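Local coordinates for protein D-alanyl transferase DltD (Enterococcus faecalis, PDB 6O93) that probably transfers D-alanine in the D-alanylation of lipoteichoic acid, a step of Gram-positive cell wall biogenesis, at residues I87-F101 and A279-V293. Residues are numbered along the deposited sequence; the frame is centred on the assembly and turned at random.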
loop_
_atom_site.group_PDB
_atom_site.type_symbol
_atom_site.label_atom_id
_atom_site.label_comp_id
_atom_site.label_asym_id
_atom_site.label_seq_id
_atom_site.Cartn_x
_atom_site.Cartn_y
_atom_site.Cartn_z
ATOM N N ILE A 87 -7.738 -4.493 4.345
ATOM C CA ILE A 87 -8.164 -5.643 3.552
ATOM C C ILE A 87 -9.237 -6.429 4.294
ATOM O O ILE A 87 -10.283 -6.774 3.731
ATOM C CB ILE A 87 -6.955 -6.533 3.211
ATOM C CG1 ILE A 87 -5.988 -5.784 2.293
ATOM C CG2 ILE A 87 -7.418 -7.832 2.567
ATOM C CD1 ILE A 87 -4.606 -6.401 2.221
ATOM N N HIS A 88 -8.989 -6.729 5.572
ATOM C CA HIS A 88 -9.957 -7.499 6.347
ATOM C C HIS A 88 -11.311 -6.803 6.390
ATOM O O HIS A 88 -12.357 -7.458 6.311
ATOM C CB HIS A 88 -9.431 -7.729 7.765
ATOM C CG HIS A 88 -10.367 -8.515 8.629
ATOM N ND1 HIS A 88 -10.324 -9.892 8.712
ATOM C CD2 HIS A 88 -11.379 -8.121 9.436
ATOM C CE1 HIS A 88 -11.266 -10.310 9.539
ATOM N NE2 HIS A 88 -11.920 -9.255 9.991
ATOM N N SER A 89 -11.314 -5.474 6.509
ATOM C CA SER A 89 -12.566 -4.737 6.629
ATOM C C SER A 89 -13.384 -4.767 5.347
ATOM O O SER A 89 -14.582 -4.474 5.388
ATOM C CB SER A 89 -12.289 -3.286 7.028
ATOM O OG SER A 89 -11.647 -2.583 5.981
ATOM N N MET A 90 -12.769 -5.109 4.212
ATOM C CA MET A 90 -13.528 -5.209 2.970
ATOM C C MET A 90 -14.422 -6.440 2.958
ATOM O O MET A 90 -15.445 -6.453 2.264
ATOM C CB MET A 90 -12.576 -5.232 1.774
ATOM C CG MET A 90 -11.869 -3.915 1.540
ATOM S SD MET A 90 -10.724 -3.971 0.154
ATOM C CE MET A 90 -10.219 -2.255 0.084
ATOM N N GLY A 91 -14.062 -7.474 3.713
ATOM C CA GLY A 91 -14.892 -8.663 3.777
ATOM C C GLY A 91 -15.083 -9.283 2.408
ATOM O O GLY A 91 -14.150 -9.381 1.603
ATOM N N ASP A 92 -16.318 -9.701 2.130
ATOM C CA ASP A 92 -16.626 -10.337 0.856
ATOM C C ASP A 92 -16.548 -9.374 -0.321
ATOM O O ASP A 92 -16.618 -9.826 -1.467
ATOM C CB ASP A 92 -18.017 -10.970 0.916
ATOM C CG ASP A 92 -18.086 -12.132 1.889
ATOM O OD1 ASP A 92 -17.074 -12.851 2.032
ATOM O OD2 ASP A 92 -19.150 -12.326 2.513
ATOM N N ALA A 93 -16.400 -8.070 -0.074
ATOM C CA ALA A 93 -16.284 -7.119 -1.175
ATOM C C ALA A 93 -15.073 -7.428 -2.048
ATOM O O ALA A 93 -15.128 -7.278 -3.275
ATOM C CB ALA A 93 -16.201 -5.693 -0.630
ATOM N N ILE A 94 -13.968 -7.857 -1.432
ATOM C CA ILE A 94 -12.743 -8.161 -2.168
ATOM C C ILE A 94 -12.621 -9.638 -2.520
ATOM O O ILE A 94 -11.695 -10.013 -3.257
ATOM C CB ILE A 94 -11.499 -7.710 -1.368
ATOM C CG1 ILE A 94 -10.263 -7.671 -2.273
ATOM C CG2 ILE A 94 -11.260 -8.635 -0.179
ATOM C CD1 ILE A 94 -9.054 -7.036 -1.628
ATOM N N ALA A 95 -13.531 -10.484 -2.039
ATOM C CA ALA A 95 -13.412 -11.919 -2.257
ATOM C C ALA A 95 -13.425 -12.251 -3.745
ATOM O O ALA A 95 -14.270 -11.759 -4.498
ATOM C CB ALA A 95 -14.548 -12.650 -1.544
ATOM N N ASN A 96 -12.477 -13.091 -4.163
ATOM C CA ASN A 96 -12.391 -13.609 -5.526
ATOM C C ASN A 96 -12.074 -12.530 -6.554
ATOM O O ASN A 96 -12.286 -12.739 -7.750
ATOM C CB ASN A 96 -13.686 -14.327 -5.923
ATOM C CG ASN A 96 -14.127 -15.344 -4.890
ATOM O OD1 ASN A 96 -15.249 -15.287 -4.385
ATOM N ND2 ASN A 96 -13.241 -16.276 -4.566
ATOM N N LYS A 97 -11.567 -11.382 -6.124
ATOM C CA LYS A 97 -11.283 -10.273 -7.017
ATOM C C LYS A 97 -9.774 -10.081 -7.151
ATOM O O LYS A 97 -8.975 -10.890 -6.663
ATOM C CB LYS A 97 -11.988 -9.013 -6.511
ATOM C CG LYS A 97 -13.501 -9.182 -6.438
ATOM C CD LYS A 97 -14.234 -7.856 -6.416
ATOM C CE LYS A 97 -15.736 -8.069 -6.510
ATOM N NZ LYS A 97 -16.239 -8.980 -5.441
ATOM N N LYS A 98 -9.381 -9.008 -7.832
ATOM C CA LYS A 98 -7.982 -8.714 -8.090
ATOM C C LYS A 98 -7.557 -7.459 -7.342
ATOM O O LYS A 98 -8.352 -6.537 -7.137
ATOM C CB LYS A 98 -7.725 -8.538 -9.590
ATOM C CG LYS A 98 -7.863 -9.825 -10.385
ATOM C CD LYS A 98 -7.422 -9.647 -11.826
ATOM C CE LYS A 98 -7.384 -10.982 -12.551
ATOM N NZ LYS A 98 -7.115 -10.822 -14.004
ATOM N N ALA A 99 -6.291 -7.434 -6.934
ATOM C CA ALA A 99 -5.738 -6.300 -6.214
ATOM C C ALA A 99 -4.290 -6.095 -6.632
ATOM O O ALA A 99 -3.653 -6.980 -7.210
ATOM C CB ALA A 99 -5.826 -6.498 -4.696
ATOM N N VAL A 100 -3.782 -4.903 -6.341
ATOM C CA VAL A 100 -2.390 -4.547 -6.582
ATOM C C VAL A 100 -1.796 -4.091 -5.258
ATOM O O VAL A 100 -2.421 -3.312 -4.529
ATOM C CB VAL A 100 -2.259 -3.454 -7.658
ATOM C CG1 VAL A 100 -0.801 -3.068 -7.859
ATOM C CG2 VAL A 100 -2.868 -3.926 -8.969
ATOM N N PHE A 101 -0.600 -4.584 -4.946
ATOM C CA PHE A 101 0.065 -4.295 -3.677
ATOM C C PHE A 101 1.459 -3.767 -3.983
ATOM O O PHE A 101 2.305 -4.502 -4.503
ATOM C CB PHE A 101 0.132 -5.542 -2.794
ATOM C CG PHE A 101 0.420 -5.250 -1.347
ATOM C CD1 PHE A 101 1.703 -4.933 -0.931
ATOM C CD2 PHE A 101 -0.591 -5.303 -0.405
ATOM C CE1 PHE A 101 1.970 -4.666 0.399
ATOM C CE2 PHE A 101 -0.331 -5.036 0.930
ATOM C CZ PHE A 101 0.952 -4.718 1.330
ATOM N N ALA A 279 -0.999 -9.164 6.039
ATOM C CA ALA A 279 -1.729 -8.759 4.844
ATOM C C ALA A 279 -1.860 -9.916 3.863
ATOM O O ALA A 279 -2.898 -10.067 3.208
ATOM C CB ALA A 279 -1.032 -7.570 4.184
ATOM N N LEU A 280 -0.823 -10.748 3.755
ATOM C CA LEU A 280 -0.873 -11.887 2.843
ATOM C C LEU A 280 -1.932 -12.897 3.272
ATOM O O LEU A 280 -2.659 -13.438 2.429
ATOM C CB LEU A 280 0.499 -12.554 2.766
ATOM C CG LEU A 280 1.620 -11.722 2.142
ATOM C CD1 LEU A 280 2.949 -12.455 2.264
ATOM C CD2 LEU A 280 1.312 -11.403 0.685
ATOM N N GLU A 281 -2.034 -13.169 4.576
ATOM C CA GLU A 281 -3.043 -14.110 5.049
ATOM C C GLU A 281 -4.451 -13.591 4.774
ATOM O O GLU A 281 -5.336 -14.361 4.385
ATOM C CB GLU A 281 -2.853 -14.390 6.541
ATOM C CG GLU A 281 -3.961 -15.256 7.141
ATOM C CD GLU A 281 -3.581 -15.889 8.469
ATOM O OE1 GLU A 281 -2.391 -15.837 8.847
ATOM O OE2 GLU A 281 -4.477 -16.444 9.138
ATOM N N GLN A 282 -4.677 -12.288 4.963
ATOM C CA GLN A 282 -5.993 -11.723 4.680
ATOM C C GLN A 282 -6.337 -11.842 3.200
ATOM O O GLN A 282 -7.484 -12.138 2.843
ATOM C CB GLN A 282 -6.049 -10.259 5.121
ATOM C CG GLN A 282 -5.892 -10.049 6.618
ATOM C CD GLN A 282 -7.005 -10.696 7.423
ATOM O OE1 GLN A 282 -8.169 -10.686 7.021
ATOM N NE2 GLN A 282 -6.649 -11.269 8.565
ATOM N N LEU A 283 -5.357 -11.610 2.324
ATOM C CA LEU A 283 -5.604 -11.722 0.890
ATOM C C LEU A 283 -5.884 -13.166 0.491
ATOM O O LEU A 283 -6.792 -13.431 -0.303
ATOM C CB LEU A 283 -4.410 -11.169 0.113
ATOM C CG LEU A 283 -4.192 -9.662 0.264
ATOM C CD1 LEU A 283 -2.760 -9.274 -0.079
ATOM C CD2 LEU A 283 -5.180 -8.895 -0.610
ATOM N N ALA A 284 -5.120 -14.112 1.041
ATOM C CA ALA A 284 -5.320 -15.517 0.705
ATOM C C ALA A 284 -6.641 -16.048 1.245
ATOM O O ALA A 284 -7.276 -16.889 0.598
ATOM C CB ALA A 284 -4.157 -16.355 1.242
ATOM N N GLU A 285 -7.070 -15.578 2.420
ATOM C CA GLU A 285 -8.312 -16.077 3.003
ATOM C C GLU A 285 -9.525 -15.707 2.157
ATOM O O GLU A 285 -10.530 -16.425 2.175
ATOM C CB GLU A 285 -8.481 -15.542 4.426
ATOM C CG GLU A 285 -7.590 -16.231 5.443
ATOM C CD GLU A 285 -7.630 -15.566 6.804
ATOM O OE1 GLU A 285 -8.512 -14.708 7.027
ATOM O OE2 GLU A 285 -6.777 -15.903 7.652
ATOM N N LYS A 286 -9.453 -14.604 1.414
ATOM C CA LYS A 286 -10.541 -14.178 0.545
ATOM C C LYS A 286 -10.265 -14.493 -0.922
ATOM O O LYS A 286 -10.944 -13.958 -1.805
ATOM C CB LYS A 286 -10.808 -12.682 0.733
ATOM C CG LYS A 286 -11.266 -12.304 2.140
ATOM C CD LYS A 286 -12.609 -12.932 2.486
ATOM C CE LYS A 286 -13.013 -12.637 3.919
ATOM N NZ LYS A 286 -14.212 -13.424 4.321
ATOM N N ASN A 287 -9.285 -15.353 -1.198
ATOM C CA ASN A 287 -9.005 -15.807 -2.559
ATOM C C ASN A 287 -8.768 -14.623 -3.494
ATOM O O ASN A 287 -9.282 -14.578 -4.612
ATOM C CB ASN A 287 -10.140 -16.695 -3.079
ATOM C CG ASN A 287 -9.786 -17.398 -4.375
ATOM O OD1 ASN A 287 -10.417 -17.175 -5.409
ATOM N ND2 ASN A 287 -8.768 -18.249 -4.327
ATOM N N VAL A 288 -7.988 -13.653 -3.027
ATOM C CA VAL A 288 -7.690 -12.452 -3.798
ATOM C C VAL A 288 -6.460 -12.711 -4.656
ATOM O O VAL A 288 -5.410 -13.119 -4.147
ATOM C CB VAL A 288 -7.467 -11.245 -2.873
ATOM C CG1 VAL A 288 -7.284 -9.972 -3.693
ATOM C CG2 VAL A 288 -8.622 -11.098 -1.890
ATOM N N ASP A 289 -6.590 -12.466 -5.958
ATOM C CA ASP A 289 -5.470 -12.538 -6.886
ATOM C C ASP A 289 -4.750 -11.195 -6.865
ATOM O O ASP A 289 -5.376 -10.150 -7.067
ATOM C CB ASP A 289 -5.969 -12.872 -8.293
ATOM C CG ASP A 289 -4.860 -13.341 -9.218
ATOM O OD1 ASP A 289 -3.717 -13.538 -8.749
ATOM O OD2 ASP A 289 -5.139 -13.517 -10.424
ATOM N N VAL A 290 -3.444 -11.217 -6.613
ATOM C CA VAL A 290 -2.706 -10.005 -6.281
ATOM C C VAL A 290 -1.452 -9.906 -7.135
ATOM O O VAL A 290 -0.719 -10.887 -7.298
ATOM C CB VAL A 290 -2.332 -9.968 -4.784
ATOM C CG1 VAL A 290 -1.660 -8.646 -4.438
ATOM C CG2 VAL A 290 -3.563 -10.196 -3.928
ATOM N N LEU A 291 -1.201 -8.709 -7.663
ATOM C CA LEU A 291 0.066 -8.375 -8.299
ATOM C C LEU A 291 0.882 -7.524 -7.329
ATOM O O LEU A 291 0.440 -6.441 -6.926
ATOM C CB LEU A 291 -0.159 -7.628 -9.612
ATOM C CG LEU A 291 1.097 -7.052 -10.276
ATOM C CD1 LEU A 291 2.078 -8.157 -10.656
ATOM C CD2 LEU A 291 0.715 -6.230 -11.487
ATOM N N PHE A 292 2.059 -8.015 -6.958
ATOM C CA PHE A 292 2.958 -7.304 -6.059
ATOM C C PHE A 292 4.021 -6.566 -6.862
ATOM O O PHE A 292 4.588 -7.113 -7.812
ATOM C CB PHE A 292 3.617 -8.271 -5.074
ATOM C CG PHE A 292 2.644 -8.940 -4.146
ATOM C CD1 PHE A 292 2.013 -10.118 -4.514
ATOM C CD2 PHE A 292 2.350 -8.387 -2.913
ATOM C CE1 PHE A 292 1.110 -10.732 -3.665
ATOM C CE2 PHE A 292 1.446 -8.996 -2.060
ATOM C CZ PHE A 292 0.826 -10.170 -2.437
ATOM N N VAL A 293 4.290 -5.324 -6.470
ATOM C CA VAL A 293 5.245 -4.461 -7.156
ATOM C C VAL A 293 6.345 -4.085 -6.174
ATOM O O VAL A 293 6.061 -3.692 -5.037
ATOM C CB VAL A 293 4.563 -3.201 -7.719
ATOM C CG1 VAL A 293 5.573 -2.320 -8.438
ATOM C CG2 VAL A 293 3.420 -3.584 -8.650
HETATM O O HOH W 1 -9.197 -14.306 -7.305
#
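F101 and F292 sit side by side on neighbouring parallel strands, and the F292 ring leans across the strand boundary until its CD2 lies 3.6 Å from F101 CB. The two ring planes are inclined at 44°, while V290 CG1 lies over one face of the F292 ring, toward its rim. The F101 ring, placed by a chi1 of -163° opposite the backbone N, extends on the same face of the sheet toward helix 272-285, where its CE2 meets A279 CB. Between the strands the amides and carbonyls alternate in the regular parallel pattern, from D289 N to K97 O through V293 N to F101 O.

The helices preceding the two strands meet on the same side of the sheet as A99 and F101. I87 CD1 reaches L283 CD2 at 3.8 Å, the two side chains crossing at about a right angle, and its CG2 branch rests on Q282 CB. Beside them, H88 ND1 donates to Q282 OE1 (2.9 Å). The acceptor lies in the imidazole plane, but the donor stands above the amide plane; a bend at chi2 (-62°) brings the Q282 carbonyl to the ND1 edge of the H88 ring. V288 fits against I94, its CG2 3.8 Å from I94 CG1, and its CG1 touches A99 CB.

Where the helix 272-285 ends in a Schellman motif at N287, K286 O accepts a hydrogen bond from N96 N of the type II turn I94–K97. N96 ND2 also donates to N287 OD1 (3.1 Å), the two amide planes steeply inclined. K286 runs past G91 O to a long salt bridge with D92 (NZ to OD1, 3.7 Å).

Each segment runs from a helix into a strand of the five-stranded parallel sheet, consistent with the SGNH-hydrolase clan: strand 40-44 flanks 98-102, strand 331-333 flanks 289-294, and helix 352-367 packs against D289, L291 and V293 on the opposite face, its F365 O accepting a hydrogen bond from K98 NZ.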